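Local coordinates for protein cytochrome c, putative (Shewanella oneidensis, PDB 1SP3) that carries eight c-type hemes and probably works as a respiratory oxidoreductase that reduces tetrathionate, at residues N61-V65 with K247-W252; I344-K349 with A365-M370. All coordinates share one frame; numbering follows the deposited sequence.

Interaction 1: N61-V65 with K247-W252; sequences NNFCV and KMQWDW. With HEC (heme c), chain D; SCN (thiocyanate ion), chain B.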
ATOM      1  N   ASN A  61      -2.689   8.449  -5.804  1.00 28.63           N
ATOM      2  CA  ASN A  61      -3.640   7.914  -4.805  1.00 28.51           C
ATOM      3  C   ASN A  61      -4.452   9.030  -4.210  1.00 28.85           C
ATOM      4  O   ASN A  61      -4.291  10.203  -4.615  1.00 28.56           O
ATOM      5  CB  ASN A  61      -2.949   7.023  -3.736  1.00 29.08           C
ATOM      6  CG  ASN A  61      -2.110   7.833  -2.702  1.00 30.64           C
ATOM      7  OD1 ASN A  61      -2.308   9.058  -2.505  1.00 29.88           O
ATOM      8  ND2 ASN A  61      -1.228   7.115  -1.963  1.00 28.26           N
ATOM      9  N   ASN A  62      -5.423   8.698  -3.346  1.00 30.25           N
ATOM     10  CA  ASN A  62      -6.252   9.740  -2.712  1.00 30.10           C
ATOM     11  C   ASN A  62      -5.859  10.020  -1.233  1.00 31.11           C
ATOM     12  O   ASN A  62      -6.669  10.482  -0.394  1.00 30.26           O
ATOM     13  CB  ASN A  62      -7.765   9.525  -2.892  1.00 29.36           C
ATOM     14  CG  ASN A  62      -8.270   8.160  -2.345  1.00 30.72           C
ATOM     15  OD1 ASN A  62      -7.534   7.440  -1.640  1.00 27.09           O
ATOM     16  ND2 ASN A  62      -9.520   7.785  -2.704  1.00 20.42           N
ATOM     17  N   PHE A  63      -4.597   9.727  -0.916  1.00 32.48           N
ATOM     18  CA  PHE A  63      -4.039  10.045   0.412  1.00 32.94           C
ATOM     19  C   PHE A  63      -3.155  11.276   0.155  1.00 33.12           C
ATOM     20  O   PHE A  63      -3.695  12.377  -0.168  1.00 32.78           O
ATOM     21  CB  PHE A  63      -3.228   8.855   0.924  1.00 33.70           C
ATOM     22  CG  PHE A  63      -4.081   7.757   1.549  1.00 37.39           C
ATOM     23  CD1 PHE A  63      -4.398   6.603   0.826  1.00 40.62           C
ATOM     24  CD2 PHE A  63      -4.569   7.890   2.843  1.00 36.88           C
ATOM     25  CE1 PHE A  63      -5.198   5.628   1.388  1.00 38.96           C
ATOM     26  CE2 PHE A  63      -5.339   6.928   3.417  1.00 36.05           C
ATOM     27  CZ  PHE A  63      -5.649   5.783   2.712  1.00 38.09           C
ATOM     28  N   CYS A  64      -1.830  11.071   0.111  1.00 32.82           N
ATOM     29  CA  CYS A  64      -0.903  12.152  -0.219  1.00 33.37           C
ATOM     30  C   CYS A  64      -0.805  12.466  -1.691  1.00 33.72           C
ATOM     31  O   CYS A  64      -0.118  13.433  -2.084  1.00 34.53           O
ATOM     32  CB  CYS A  64       0.481  11.954   0.495  1.00 35.71           C
ATOM     33  SG  CYS A  64       0.342  12.128   2.374  1.00 42.66           S
ATOM     34  N   VAL A  65      -1.441  11.643  -2.533  1.00 30.97           N
ATOM     35  CA  VAL A  65      -1.544  11.937  -3.974  1.00 30.07           C
ATOM     36  C   VAL A  65      -0.348  11.426  -4.789  1.00 30.05           C
ATOM     37  O   VAL A  65      -0.491  10.497  -5.591  1.00 29.60           O
ATOM     38  CB  VAL A  65      -1.821  13.437  -4.288  1.00 30.40           C
ATOM     39  CG1 VAL A  65      -2.105  13.622  -5.811  1.00 28.47           C
ATOM     40  CG2 VAL A  65      -3.065  13.936  -3.506  1.00 29.49           C
ATOM     41  N   LYS A 247      -7.816   5.333   8.259  1.00 30.29           N
ATOM     42  CA  LYS A 247      -8.511   6.420   7.585  1.00 31.60           C
ATOM     43  C   LYS A 247      -9.410   5.836   6.495  1.00 31.30           C
ATOM     44  O   LYS A 247      -8.950   5.032   5.691  1.00 31.00           O
ATOM     45  CB  LYS A 247      -7.483   7.353   7.029  1.00 32.74           C
ATOM     46  CG  LYS A 247      -8.030   8.683   6.533  1.00 35.21           C
ATOM     47  CD  LYS A 247      -6.860   9.605   6.129  1.00 36.07           C
ATOM     48  CE  LYS A 247      -6.065  10.011   7.350  1.00 36.48           C
ATOM     49  NZ  LYS A 247      -4.876  10.848   6.893  1.00 38.87           N
ATOM     50  N   MET A 248     -10.669   6.222   6.506  1.00 29.79           N
ATOM     51  CA  MET A 248     -11.620   5.779   5.515  1.00 32.15           C
ATOM     52  C   MET A 248     -11.949   6.893   4.505  1.00 32.57           C
ATOM     53  O   MET A 248     -12.273   6.600   3.348  1.00 34.95           O
ATOM     54  CB  MET A 248     -12.901   5.236   6.181  1.00 30.96           C
ATOM     55  CG  MET A 248     -12.599   3.962   7.094  1.00 30.72           C
ATOM     56  SD  MET A 248     -11.981   2.451   6.178  1.00 37.35           S
ATOM     57  CE  MET A 248     -13.379   1.994   5.011  1.00 34.90           C
ATOM     58  N   GLN A 249     -11.830   8.143   4.902  1.00 31.96           N
ATOM     59  CA  GLN A 249     -12.094   9.286   3.960  1.00 31.87           C
ATOM     60  C   GLN A 249     -11.111  10.385   4.207  1.00 29.89           C
ATOM     61  O   GLN A 249     -10.751  10.612   5.330  1.00 29.80           O
ATOM     62  CB  GLN A 249     -13.466   9.893   4.160  1.00 31.53           C
ATOM     63  CG  GLN A 249     -14.568   8.818   4.301  1.00 37.33           C
ATOM     64  CD  GLN A 249     -15.950   9.392   4.425  1.00 40.31           C
ATOM     65  OE1 GLN A 249     -16.805   8.795   5.111  1.00 44.08           O
ATOM     66  NE2 GLN A 249     -16.176  10.564   3.811  1.00 36.08           N
ATOM     67  N   TRP A 250     -10.693  11.044   3.131  1.00 29.79           N
ATOM     68  CA  TRP A 250      -9.808  12.212   3.167  1.00 29.25           C
ATOM     69  C   TRP A 250     -10.366  13.226   2.122  1.00 30.58           C
ATOM     70  O   TRP A 250     -10.136  13.098   0.897  1.00 28.73           O
ATOM     71  CB  TRP A 250      -8.375  11.822   2.781  1.00 28.25           C
ATOM     72  CG  TRP A 250      -7.339  12.871   3.030  1.00 30.35           C
ATOM     73  CD1 TRP A 250      -7.491  14.274   2.994  1.00 29.26           C
ATOM     74  CD2 TRP A 250      -5.945  12.627   3.301  1.00 28.45           C
ATOM     75  NE1 TRP A 250      -6.264  14.855   3.218  1.00 33.39           N
ATOM     76  CE2 TRP A 250      -5.312  13.871   3.416  1.00 31.14           C
ATOM     77  CE3 TRP A 250      -5.178  11.467   3.433  1.00 30.96           C
ATOM     78  CZ2 TRP A 250      -3.965  13.995   3.693  1.00 30.71           C
ATOM     79  CZ3 TRP A 250      -3.841  11.580   3.728  1.00 33.24           C
ATOM     80  CH2 TRP A 250      -3.239  12.835   3.839  1.00 35.65           C
ATOM     81  N   ASP A 251     -11.024  14.263   2.662  1.00 30.97           N
ATOM     82  CA  ASP A 251     -11.510  15.393   1.915  1.00 31.37           C
ATOM     83  C   ASP A 251     -10.527  16.561   2.021  1.00 31.61           C
ATOM     84  O   ASP A 251     -10.479  17.308   3.067  1.00 32.63           O
ATOM     85  CB  ASP A 251     -12.872  15.796   2.511  1.00 32.20           C
ATOM     86  CG  ASP A 251     -13.575  16.880   1.699  1.00 34.28           C
ATOM     87  OD1 ASP A 251     -12.956  17.460   0.760  1.00 29.45           O
ATOM     88  OD2 ASP A 251     -14.781  17.158   1.929  1.00 37.96           O
ATOM     89  N   TRP A 252      -9.750  16.726   0.962  1.00 31.04           N
ATOM     90  CA  TRP A 252      -8.754  17.809   0.842  1.00 30.87           C
ATOM     91  C   TRP A 252      -9.427  19.192   0.598  1.00 30.81           C
ATOM     92  O   TRP A 252      -8.825  20.201   0.799  1.00 31.05           O
ATOM     93  CB  TRP A 252      -7.833  17.549  -0.352  1.00 29.24           C
ATOM     94  CG  TRP A 252      -6.661  16.609  -0.147  1.00 31.74           C
ATOM     95  CD1 TRP A 252      -6.586  15.293  -0.532  1.00 29.77           C
ATOM     96  CD2 TRP A 252      -5.392  16.920   0.460  1.00 28.77           C
ATOM     97  NE1 TRP A 252      -5.357  14.780  -0.202  1.00 31.38           N
ATOM     98  CE2 TRP A 252      -4.607  15.757   0.412  1.00 31.73           C
ATOM     99  CE3 TRP A 252      -4.829  18.089   1.017  1.00 30.16           C
ATOM    100  CZ2 TRP A 252      -3.259  15.713   0.896  1.00 29.19           C
ATOM    101  CZ3 TRP A 252      -3.549  18.024   1.549  1.00 28.19           C
ATOM    102  CH2 TRP A 252      -2.760  16.858   1.454  1.00 27.94           C
TER
HETATM  103 FE   HEC D 802       3.720   5.762   0.256  1.00 38.45          FE
HETATM  104  CHA HEC D 802       2.644   3.104  -1.774  1.00 34.58           C
HETATM  105  CHB HEC D 802       2.464   8.005  -2.050  1.00 29.55           C
HETATM  106  CHC HEC D 802       4.977   8.382   2.061  1.00 35.09           C
HETATM  107  CHD HEC D 802       4.815   3.613   2.641  1.00 29.90           C
HETATM  108  NA  HEC D 802       2.684   5.612  -1.596  1.00 34.62           N
HETATM  109  C1A HEC D 802       2.354   4.412  -2.247  1.00 35.83           C
HETATM  110  C2A HEC D 802       1.662   4.769  -3.485  1.00 33.91           C
HETATM  111  C3A HEC D 802       1.612   6.129  -3.581  1.00 32.40           C
HETATM  112  C4A HEC D 802       2.260   6.673  -2.378  1.00 32.87           C
HETATM  113  CMA HEC D 802       0.947   6.941  -4.776  1.00 29.58           C
HETATM  114  CAA HEC D 802       1.061   3.733  -4.511  1.00 31.77           C
HETATM  115  CBA HEC D 802      -0.483   3.655  -4.372  1.00 32.10           C
HETATM  116  CGA HEC D 802      -0.897   3.428  -2.893  1.00 37.92           C
HETATM  117  O1A HEC D 802      -1.351   4.420  -2.248  1.00 29.65           O
HETATM  118  O2A HEC D 802      -0.769   2.294  -2.253  1.00 41.71           O
HETATM  119  NB  HEC D 802       3.741   7.802   0.080  1.00 31.89           N
HETATM  120  C1B HEC D 802       3.190   8.511  -1.013  1.00 31.52           C
HETATM  121  C2B HEC D 802       3.485   9.918  -0.863  1.00 30.78           C
HETATM  122  C3B HEC D 802       4.159  10.022   0.311  1.00 31.42           C
HETATM  123  C4B HEC D 802       4.332   8.685   0.887  1.00 31.75           C
HETATM  124  CMB HEC D 802       3.014  11.014  -1.875  1.00 27.79           C
HETATM  125  CAB HEC D 802       4.745  11.292   0.978  1.00 29.51           C
HETATM  126  CBB HEC D 802       4.105  12.512   0.910  1.00 33.41           C
HETATM  127  NC  HEC D 802       4.730   5.981   2.131  1.00 35.03           N
HETATM  128  C1C HEC D 802       5.152   7.162   2.663  1.00 32.66           C
HETATM  129  C2C HEC D 802       5.775   6.890   3.928  1.00 35.01           C
HETATM  130  C3C HEC D 802       5.713   5.527   4.123  1.00 35.42           C
HETATM  131  C4C HEC D 802       5.058   4.945   2.956  1.00 32.90           C
HETATM  132  CMC HEC D 802       6.385   8.025   4.807  1.00 30.16           C
HETATM  133  CAC HEC D 802       6.246   4.694   5.355  1.00 35.36           C
HETATM  134  CBC HEC D 802       5.878   4.875   6.674  1.00 30.38           C
HETATM  135  ND  HEC D 802       3.703   3.651   0.432  1.00 32.67           N
HETATM  136  C1D HEC D 802       4.343   3.034   1.484  1.00 27.38           C
HETATM  137  C2D HEC D 802       4.353   1.590   1.149  1.00 29.59           C
HETATM  138  C3D HEC D 802       3.686   1.408  -0.221  1.00 31.73           C
HETATM  139  C4D HEC D 802       3.313   2.755  -0.597  1.00 30.32           C
HETATM  140  CMD HEC D 802       4.934   0.471   2.014  1.00 24.08           C
HETATM  141  CAD HEC D 802       3.401   0.062  -0.999  1.00 36.93           C
HETATM  142  CBD HEC D 802       2.022  -0.427  -0.541  1.00 47.49           C
HETATM  143  CGD HEC D 802       1.661  -1.849  -1.027  1.00 56.95           C
HETATM  144  O1D HEC D 802       0.898  -2.481  -0.259  1.00 61.13           O
HETATM  145  O2D HEC D 802       2.035  -2.420  -2.134  1.00 55.63           O
HETATM  146  S   SCN B 810       1.593   5.666   1.307  1.00 39.37           S
HETATM  147  C   SCN B 810       0.785   7.109   1.065  1.00 42.53           C
HETATM  148  N   SCN B 810       0.297   8.146   0.843  1.00 41.34           N
HETATM  149  O   HOH W   1      -8.450  12.471  -0.881  1.00 29.45           O
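F63 meets the two tryptophans W250 and W252 in different ways. Its backbone lies over one face of the W250 indole, with CA 3.5 Å from W250 CE3. The F63 and W250 side chains cross obliquely, touching through F63 CD2 and W250 CE3. The W250 indole reaches F63 because chi1 (-169°) turns its CG away from the backbone N, beside the carbonyl carbon. C64 SG touches the far corner of the same ring, 3.9 Å from W250 CH2, as a sulfur-aromatic contact. W252 comes edge-on: its NE1 donates to F63 O at 2.9 Å, and the oxygen lies in the indole plane. W250 NE1 sits over the centre of one face of the W252 indole.

N61 binds heme c #4, and N61, C64 and V65 line its pocket. N61 OD1 closes an Asx turn. It accepts from F63 N (2.9 Å) and V65 N (2.7 Å), which arrive from opposite faces of the amide. These bonds fix the amide so that ND2 donates to heme O1A at 2.7 Å. ND2 also gives a weak bond to N of a thiocyanate, probably from the crystallisation liquor, whose sulfur binds the iron. C64 CB packs on the heme methyl CMB.

Strand 325-339 lies alongside: H332 stacks on F63 and bonds N62 OD1. T392 of strand 387-397 takes N62 ND2. Just before strand 276-281, the backbone O of K275 accepts from W250 NE1.

Interaction 2: I344-K349 with A365-M370; sequences IFITPK and AAKLGM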
ATOM      1  N   ILE A 344      -8.067  16.925 -15.535  1.00 33.25           N
ATOM      2  CA  ILE A 344      -7.123  15.953 -14.954  1.00 31.26           C
ATOM      3  C   ILE A 344      -6.783  16.218 -13.509  1.00 31.93           C
ATOM      4  O   ILE A 344      -6.729  17.398 -13.062  1.00 31.55           O
ATOM      5  CB  ILE A 344      -5.754  15.899 -15.714  1.00 31.53           C
ATOM      6  CG1 ILE A 344      -4.928  17.179 -15.449  1.00 30.08           C
ATOM      7  CG2 ILE A 344      -5.974  15.690 -17.192  1.00 32.19           C
ATOM      8  CD1 ILE A 344      -3.577  17.151 -16.112  1.00 35.86           C
ATOM      9  N   PHE A 345      -6.475  15.134 -12.769  1.00 30.55           N
ATOM     10  CA  PHE A 345      -5.995  15.342 -11.391  1.00 29.93           C
ATOM     11  C   PHE A 345      -4.599  15.920 -11.380  1.00 28.41           C
ATOM     12  O   PHE A 345      -3.754  15.545 -12.229  1.00 30.05           O
ATOM     13  CB  PHE A 345      -6.056  13.998 -10.604  1.00 28.49           C
ATOM     14  CG  PHE A 345      -7.459  13.649 -10.173  1.00 27.86           C
ATOM     15  CD1 PHE A 345      -8.076  12.479 -10.637  1.00 28.61           C
ATOM     16  CD2 PHE A 345      -8.151  14.479  -9.299  1.00 32.62           C
ATOM     17  CE1 PHE A 345      -9.345  12.171 -10.252  1.00 27.89           C
ATOM     18  CE2 PHE A 345      -9.451  14.153  -8.871  1.00 28.57           C
ATOM     19  CZ  PHE A 345     -10.031  13.006  -9.376  1.00 27.16           C
ATOM     20  N   ILE A 346      -4.360  16.806 -10.438  1.00 28.53           N
ATOM     21  CA  ILE A 346      -3.109  17.488 -10.258  1.00 30.05           C
ATOM     22  C   ILE A 346      -2.295  16.818  -9.204  1.00 31.78           C
ATOM     23  O   ILE A 346      -2.882  16.318  -8.266  1.00 31.51           O
ATOM     24  CB  ILE A 346      -3.398  18.883  -9.766  1.00 31.27           C
ATOM     25  CG1 ILE A 346      -4.078  19.652 -10.909  1.00 31.82           C
ATOM     26  CG2 ILE A 346      -2.103  19.554  -9.122  1.00 28.35           C
ATOM     27  CD1 ILE A 346      -4.575  21.073 -10.458  1.00 38.82           C
ATOM     28  N   THR A 347      -0.965  16.845  -9.361  1.00 31.22           N
ATOM     29  CA  THR A 347      -0.053  16.285  -8.418  1.00 31.86           C
ATOM     30  C   THR A 347       0.579  17.479  -7.772  1.00 30.76           C
ATOM     31  O   THR A 347       1.479  18.057  -8.361  1.00 32.34           O
ATOM     32  CB  THR A 347       1.050  15.461  -9.142  1.00 32.46           C
ATOM     33  OG1 THR A 347       1.621  16.275 -10.176  1.00 34.94           O
ATOM     34  CG2 THR A 347       0.457  14.259  -9.910  1.00 31.18           C
ATOM     35  N   PRO A 348       0.109  17.903  -6.614  1.00 29.95           N
ATOM     36  CA  PRO A 348       0.560  19.185  -6.054  1.00 30.95           C
ATOM     37  C   PRO A 348       1.763  19.023  -5.138  1.00 30.99           C
ATOM     38  O   PRO A 348       2.001  17.950  -4.656  1.00 31.09           O
ATOM     39  CB  PRO A 348      -0.648  19.655  -5.254  1.00 27.68           C
ATOM     40  CG  PRO A 348      -1.153  18.401  -4.718  1.00 30.91           C
ATOM     41  CD  PRO A 348      -0.945  17.317  -5.785  1.00 30.08           C
ATOM     42  N   LYS A 349       2.488  20.109  -4.936  1.00 30.23           N
ATOM     43  CA  LYS A 349       3.525  20.126  -3.959  1.00 31.33           C
ATOM     44  C   LYS A 349       2.910  20.398  -2.569  1.00 32.80           C
ATOM     45  O   LYS A 349       2.308  21.444  -2.349  1.00 31.89           O
ATOM     46  CB  LYS A 349       4.603  21.195  -4.361  1.00 30.08           C
ATOM     47  CG  LYS A 349       5.771  21.349  -3.301  1.00 28.17           C
ATOM     48  CD  LYS A 349       6.830  22.295  -3.913  1.00 31.11           C
ATOM     49  CE  LYS A 349       8.166  22.233  -3.225  1.00 31.54           C
ATOM     50  NZ  LYS A 349       8.965  21.076  -3.624  1.00 42.93           N
ATOM     51  N   ALA A 365       0.875  25.491  -5.050  1.00 33.86           N
ATOM     52  CA  ALA A 365       1.140  24.044  -4.894  1.00 33.23           C
ATOM     53  C   ALA A 365       0.899  23.281  -6.211  1.00 34.34           C
ATOM     54  O   ALA A 365       1.736  22.493  -6.648  1.00 34.51           O
ATOM     55  CB  ALA A 365       0.386  23.455  -3.698  1.00 30.71           C
ATOM     56  N   ALA A 366      -0.189  23.588  -6.899  1.00 35.18           N
ATOM     57  CA  ALA A 366      -0.453  23.003  -8.224  1.00 36.29           C
ATOM     58  C   ALA A 366       0.606  23.296  -9.257  1.00 36.60           C
ATOM     59  O   ALA A 366       1.035  22.385 -10.010  1.00 35.62           O
ATOM     60  CB  ALA A 366      -1.821  23.490  -8.775  1.00 34.69           C
ATOM     61  N   LYS A 367       1.014  24.576  -9.324  1.00 37.26           N
ATOM     62  CA  LYS A 367       1.981  25.025 -10.336  1.00 38.09           C
ATOM     63  C   LYS A 367       3.316  24.317 -10.075  1.00 37.50           C
ATOM     64  O   LYS A 367       3.946  23.711 -10.976  1.00 39.02           O
ATOM     65  CB  LYS A 367       2.165  26.563 -10.254  1.00 38.06           C
ATOM     66  CG  LYS A 367       3.481  27.126 -10.955  1.00 42.85           C
ATOM     67  CD  LYS A 367       3.905  28.611 -10.412  1.00 52.05           C
ATOM     68  CE  LYS A 367       5.140  29.291 -11.123  1.00 53.69           C
ATOM     69  NZ  LYS A 367       6.422  29.040 -10.406  1.00 53.01           N
ATOM     70  N   LEU A 368       3.748  24.383  -8.836  1.00 37.53           N
ATOM     71  CA  LEU A 368       5.040  23.769  -8.473  1.00 39.74           C
ATOM     72  C   LEU A 368       5.044  22.225  -8.572  1.00 40.30           C
ATOM     73  O   LEU A 368       6.051  21.668  -8.968  1.00 41.84           O
ATOM     74  CB  LEU A 368       5.514  24.237  -7.091  1.00 38.64           C
ATOM     75  CG  LEU A 368       5.877  25.725  -6.905  1.00 40.08           C
ATOM     76  CD1 LEU A 368       6.151  25.974  -5.371  1.00 33.64           C
ATOM     77  CD2 LEU A 368       7.125  26.178  -7.850  1.00 40.77           C
ATOM     78  N   GLY A 369       3.917  21.566  -8.262  1.00 39.88           N
ATOM     79  CA  GLY A 369       3.792  20.114  -8.357  1.00 39.96           C
ATOM     80  C   GLY A 369       3.698  19.675  -9.828  1.00 41.61           C
ATOM     81  O   GLY A 369       4.242  18.652 -10.241  1.00 42.34           O
ATOM     82  N   MET A 370       3.003  20.438 -10.647  1.00 41.27           N
ATOM     83  CA  MET A 370       2.951  20.108 -12.079  1.00 42.35           C
ATOM     84  C   MET A 370       4.249  20.358 -12.854  1.00 43.05           C
ATOM     85  O   MET A 370       4.579  19.600 -13.782  1.00 42.07           O
ATOM     86  CB  MET A 370       1.792  20.813 -12.761  1.00 40.34           C
ATOM     87  CG  MET A 370       0.412  20.385 -12.158  1.00 43.87           C
ATOM     88  SD  MET A 370      -0.015  18.659 -12.555  1.00 49.39           S
ATOM     89  CE  MET A 370      -1.052  19.120 -13.974  1.00 50.43           C
TER
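P348 and G369 bring the two backbones together, 4.1 Å apart between CA atoms, as extended chain passes over one face of a helix. G369 has no side chain, and this lets T347 O come down to 3.1 Å from G369 CA, a CA-H...O contact. Two residues on, K349 N donates to A365 O at 3.0 Å in a nearly straight bond (173°). A365 O also accepts the helical bond from G369 N, at 2.9 Å. The two donors arrive from opposite faces of the carbonyl, and K349 N stands well above its plane. The extended chain thus shares an acceptor with the helix without displacing its own bond.

Apolar side chains fill in around this crossing. P348 CB rests against A365. I346 sets its CG2 branch, placed beside the carbonyl carbon, against A366 CA at 3.9 Å, and its CD1 also reaches A366 CB. M370 CG meets I346 CG2. From there the chain bends at chi2 (-69°) and again at chi3, which carries SD to 3.7 Å from T347 OG1 and CE to 3.9 Å from I344 CD1. T347 and M370 meet at about a right angle. At the other end K349, extended as far as CE, passes across L368 at a slant, with CD against L368 CB and CD1; a bend at chi4 then turns NZ to S69 O.

Outside the segments, M376 of helix 374-378 packs on both T347 and M370, and I337 of strand 325-339 backs I346 and P348. This is structural packing, mostly loop on a helix, whose small residues A365, A366 and G369 are consistent with the close approach.

In the fold
Interaction 1 forms first along the chain. It joins the loop after strand 50-53 to strand 246-251, closing a long loop of 181 residues that contains several heme-binding helices. Interaction 2 follows in series, without nesting or crossing. It closes a short loop of 15 residues, bringing helix 362-372 against the chain that leaves strand 344-345. The two contacts are about 15 Å apart between centres and touch directly: V65 CG1 packs on I346 O and P348 CD. Both reach the large mixed sheet, whose strand 325-339 lies beside each. Together they link the heme-side loop, the sheet and helix 362-372.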